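Long-range contact in response regulator (PDB 3N0R), which probably controls the general stress response as an anti-anti-sigma factor, pairing a sigma-like domain with a phosphorylatable receiver domain: residues A[233-245]-A[252-264]. The protein carries 1 engineered substitution. Sequence-based numbering, arbitrary orientation. Where two conformers were deposited one is given.
Sequences DVPVIFITAFPER and PEPTFLITKPFQP
Phe238 and Thr240 give both N-H and C=O to segment 252-264: Ile258 is held through both its N and O, Phe256 through its O and Lys260 through its N, all in parallel register. The bond from Ile258 N to Phe238 O is short, 2.8 Å. One water accepts from Phe256 N and donates to Val236 O; another donates to both Ala241 O and Lys260 O.

On one face of the sheet Ile239 and Ile258 lie side by side, CG1 to CG1 3.7 Å. On the other, Leu257 CD1 meets Thr240 CG2 while its CD2 lies against Pro243, and Pro254 CB lies 3.6 Å from Phe238 CD2, the two side chains crossing at about a right angle. Thr240 OG1, anti to its own nitrogen (chi1 177°), accepts from Phe242 N in an ST turn that leads the chain into Pro243.

Lys260, extended beyond CG, crosses Ile239 CG2 with its CD, passes Ala241 with CE and carries NZ to salt bridges with Asp212, the predicted phosphorylation site, and Glu169, as expected of the receiver-fold lysine preceding a cis-proline. Strand 257-259 edges the five-stranded parallel sheet; strand 236-240 also pairs with 208-212, while helices 264-277 and 170-182 cover Ile258.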
# COMPACT_ATOMS: atom_id res chain seq x y z
N ASP A 233 10.99 15.73 0.35
CA ASP A 233 10.01 14.77 -0.16
C ASP A 233 10.49 13.32 -0.03
O ASP A 233 10.31 12.51 -0.95
CB ASP A 233 9.57 15.08 -1.59
CG ASP A 233 8.27 14.39 -1.96
OD1 ASP A 233 7.36 14.32 -1.10
OD2 ASP A 233 8.15 13.90 -3.10
N VAL A 234 11.07 13.00 1.11
CA VAL A 234 11.52 11.64 1.37
C VAL A 234 10.32 10.81 1.81
O VAL A 234 9.62 11.16 2.76
CB VAL A 234 12.59 11.62 2.48
CG1 VAL A 234 12.98 10.19 2.81
CG2 VAL A 234 13.81 12.44 2.06
N PRO A 235 10.08 9.69 1.11
CA PRO A 235 8.93 8.85 1.49
C PRO A 235 9.14 8.15 2.82
O PRO A 235 10.26 7.75 3.15
CB PRO A 235 8.85 7.83 0.35
CG PRO A 235 10.23 7.75 -0.19
CD PRO A 235 10.82 9.13 -0.04
N VAL A 236 8.06 8.02 3.58
CA VAL A 236 8.06 7.33 4.86
C VAL A 236 7.04 6.20 4.84
O VAL A 236 5.90 6.40 4.42
CB VAL A 236 7.74 8.28 6.03
CG1 VAL A 236 7.79 7.53 7.37
CG2 VAL A 236 8.71 9.46 6.03
N ILE A 237 7.47 5.02 5.26
CA ILE A 237 6.59 3.88 5.44
C ILE A 237 6.49 3.62 6.93
O ILE A 237 7.51 3.49 7.62
CB ILE A 237 7.15 2.64 4.74
CG1 ILE A 237 7.37 2.91 3.24
CG2 ILE A 237 6.22 1.45 4.96
CD1 ILE A 237 8.06 1.78 2.51
N PHE A 238 5.27 3.54 7.45
CA PHE A 238 5.08 3.31 8.88
C PHE A 238 4.94 1.83 9.20
O PHE A 238 4.31 1.08 8.47
CB PHE A 238 3.92 4.14 9.40
CG PHE A 238 4.21 5.60 9.39
CD1 PHE A 238 4.86 6.19 10.46
CD2 PHE A 238 3.89 6.39 8.30
CE1 PHE A 238 5.16 7.55 10.45
CE2 PHE A 238 4.18 7.74 8.28
CZ PHE A 238 4.81 8.32 9.36
N ILE A 239 5.56 1.45 10.32
CA ILE A 239 5.54 0.08 10.80
C ILE A 239 4.63 -0.00 12.02
O ILE A 239 4.75 0.80 12.94
CB ILE A 239 6.96 -0.34 11.25
CG1 ILE A 239 7.94 -0.33 10.07
CG2 ILE A 239 6.92 -1.71 11.93
CD1 ILE A 239 9.41 -0.34 10.52
N THR A 240 3.71 -0.97 12.03
CA THR A 240 2.79 -1.14 13.16
C THR A 240 2.30 -2.58 13.29
O THR A 240 2.20 -3.31 12.31
CB THR A 240 1.56 -0.20 13.02
OG1 THR A 240 0.66 -0.44 14.11
CG2 THR A 240 0.84 -0.44 11.70
N ALA A 241 2.01 -2.99 14.52
CA ALA A 241 1.39 -4.30 14.74
C ALA A 241 -0.12 -4.27 14.49
O ALA A 241 -0.74 -5.33 14.37
CB ALA A 241 1.68 -4.80 16.15
N PHE A 242 -0.70 -3.07 14.41
CA PHE A 242 -2.15 -2.90 14.32
C PHE A 242 -2.51 -1.90 13.23
O PHE A 242 -3.00 -0.80 13.51
CB PHE A 242 -2.73 -2.51 15.68
CG PHE A 242 -2.38 -3.50 16.75
CD1 PHE A 242 -3.06 -4.70 16.84
CD2 PHE A 242 -1.34 -3.26 17.63
CE1 PHE A 242 -2.73 -5.63 17.80
CE2 PHE A 242 -1.02 -4.19 18.61
CZ PHE A 242 -1.71 -5.38 18.68
N PRO A 243 -2.29 -2.29 11.98
CA PRO A 243 -2.48 -1.37 10.85
C PRO A 243 -3.91 -0.84 10.75
O PRO A 243 -4.13 0.28 10.31
CB PRO A 243 -2.11 -2.23 9.63
CG PRO A 243 -2.27 -3.65 10.09
CD PRO A 243 -1.89 -3.64 11.54
N GLU A 244 -4.88 -1.65 11.16
CA GLU A 244 -6.27 -1.24 11.06
C GLU A 244 -6.55 0.09 11.78
O GLU A 244 -7.42 0.85 11.35
CB GLU A 244 -7.20 -2.36 11.55
CG GLU A 244 -7.02 -2.72 13.02
CD GLU A 244 -5.87 -3.69 13.33
OE1 GLU A 244 -4.99 -3.94 12.48
OE2 GLU A 244 -5.85 -4.22 14.46
N ARG A 245 -5.81 0.38 12.84
CA ARG A 245 -6.00 1.63 13.60
C ARG A 245 -5.63 2.87 12.81
O ARG A 245 -6.06 3.97 13.15
CB ARG A 245 -5.17 1.61 14.88
CG ARG A 245 -5.56 0.50 15.79
CD ARG A 245 -4.70 0.50 17.02
NE ARG A 245 -4.99 -0.67 17.82
CZ ARG A 245 -4.49 -0.87 19.03
NH1 ARG A 245 -3.67 0.01 19.56
NH2 ARG A 245 -4.82 -1.97 19.68
N PRO A 252 -6.08 12.27 9.14
CA PRO A 252 -4.79 12.08 8.48
C PRO A 252 -4.10 10.81 8.97
O PRO A 252 -3.98 10.60 10.18
CB PRO A 252 -4.00 13.32 8.90
CG PRO A 252 -5.05 14.36 9.08
CD PRO A 252 -6.24 13.64 9.66
N GLU A 253 -3.67 9.97 8.03
CA GLU A 253 -3.10 8.66 8.33
C GLU A 253 -2.03 8.35 7.29
O GLU A 253 -1.96 9.02 6.26
CB GLU A 253 -4.21 7.59 8.28
CG GLU A 253 -5.19 7.65 9.46
CD GLU A 253 -6.44 6.79 9.29
OE1 GLU A 253 -6.93 6.63 8.15
OE2 GLU A 253 -6.96 6.29 10.31
N PRO A 254 -1.20 7.33 7.54
CA PRO A 254 -0.14 6.99 6.58
C PRO A 254 -0.65 6.57 5.21
O PRO A 254 -1.70 5.95 5.09
CB PRO A 254 0.55 5.78 7.23
CG PRO A 254 0.31 5.96 8.68
CD PRO A 254 -1.08 6.53 8.78
N THR A 255 0.15 6.86 4.19
CA THR A 255 -0.12 6.37 2.85
C THR A 255 0.44 4.96 2.66
O THR A 255 -0.19 4.13 2.01
CB THR A 255 0.47 7.32 1.81
OG1 THR A 255 -0.15 8.60 1.98
CG2 THR A 255 0.22 6.84 0.38
N PHE A 256 1.62 4.72 3.24
CA PHE A 256 2.31 3.44 3.12
C PHE A 256 2.53 2.86 4.52
O PHE A 256 2.99 3.56 5.42
CB PHE A 256 3.66 3.60 2.40
CG PHE A 256 3.57 4.33 1.08
CD1 PHE A 256 2.97 3.74 -0.02
CD2 PHE A 256 4.09 5.61 0.95
CE1 PHE A 256 2.88 4.42 -1.23
CE2 PHE A 256 4.01 6.30 -0.25
CZ PHE A 256 3.39 5.70 -1.34
N LEU A 257 2.22 1.58 4.64
CA LEU A 257 2.13 0.88 5.91
C LEU A 257 2.70 -0.53 5.75
O LEU A 257 2.48 -1.18 4.73
CB LEU A 257 0.65 0.81 6.32
CG LEU A 257 0.29 0.57 7.78
CD1 LEU A 257 0.90 1.64 8.67
CD2 LEU A 257 -1.22 0.55 7.93
N ILE A 258 3.44 -0.98 6.76
CA ILE A 258 3.74 -2.39 6.82
C ILE A 258 3.48 -2.93 8.21
O ILE A 258 3.64 -2.24 9.23
CB ILE A 258 5.19 -2.73 6.43
CG1 ILE A 258 6.18 -1.98 7.30
CG2 ILE A 258 5.43 -2.43 4.95
CD1 ILE A 258 7.63 -2.36 7.01
N THR A 259 2.99 -4.16 8.24
CA THR A 259 2.65 -4.82 9.48
C THR A 259 3.83 -5.61 10.01
O THR A 259 4.53 -6.29 9.25
CB THR A 259 1.47 -5.78 9.26
OG1 THR A 259 0.37 -5.05 8.71
CG2 THR A 259 1.05 -6.44 10.56
N LYS A 260 4.06 -5.51 11.31
CA LYS A 260 4.98 -6.41 12.00
C LYS A 260 4.13 -7.40 12.81
O LYS A 260 3.11 -7.01 13.37
CB LYS A 260 5.95 -5.63 12.90
CG LYS A 260 5.26 -4.75 13.95
CD LYS A 260 6.24 -4.12 14.93
CE LYS A 260 5.50 -3.24 15.93
NZ LYS A 260 6.42 -2.64 16.94
N PRO A 261 4.53 -8.69 12.86
CA PRO A 261 5.71 -9.29 12.21
C PRO A 261 5.59 -9.29 10.69
O PRO A 261 4.48 -9.31 10.15
CB PRO A 261 5.71 -10.72 12.75
CG PRO A 261 4.29 -11.00 13.08
CD PRO A 261 3.71 -9.70 13.56
N PHE A 262 6.73 -9.31 10.01
CA PHE A 262 6.78 -9.06 8.57
C PHE A 262 6.49 -10.28 7.72
O PHE A 262 7.01 -11.36 7.97
CB PHE A 262 8.14 -8.47 8.20
CG PHE A 262 8.50 -7.25 8.99
CD1 PHE A 262 7.73 -6.11 8.90
CD2 PHE A 262 9.59 -7.25 9.85
CE1 PHE A 262 8.04 -4.98 9.63
CE2 PHE A 262 9.91 -6.12 10.59
CZ PHE A 262 9.13 -4.98 10.48
N GLN A 263 5.68 -10.08 6.69
CA GLN A 263 5.62 -11.02 5.57
C GLN A 263 6.41 -10.34 4.47
O GLN A 263 6.06 -9.25 4.05
CB GLN A 263 4.18 -11.24 5.13
CG GLN A 263 3.39 -12.16 6.04
CD GLN A 263 2.02 -12.48 5.50
OE1 GLN A 263 1.19 -11.59 5.30
NE2 GLN A 263 1.77 -13.76 5.24
N PRO A 264 7.49 -10.99 4.01
CA PRO A 264 8.44 -10.35 3.09
C PRO A 264 7.82 -9.71 1.85
O PRO A 264 8.25 -8.61 1.48
CB PRO A 264 9.36 -11.51 2.69
CG PRO A 264 9.34 -12.41 3.86
CD PRO A 264 7.94 -12.33 4.41
O HOH W 1 3.20 6.91 4.55
O HOH W 2 0.55 -7.87 14.06
O HOH W 3 -6.18 6.79 12.76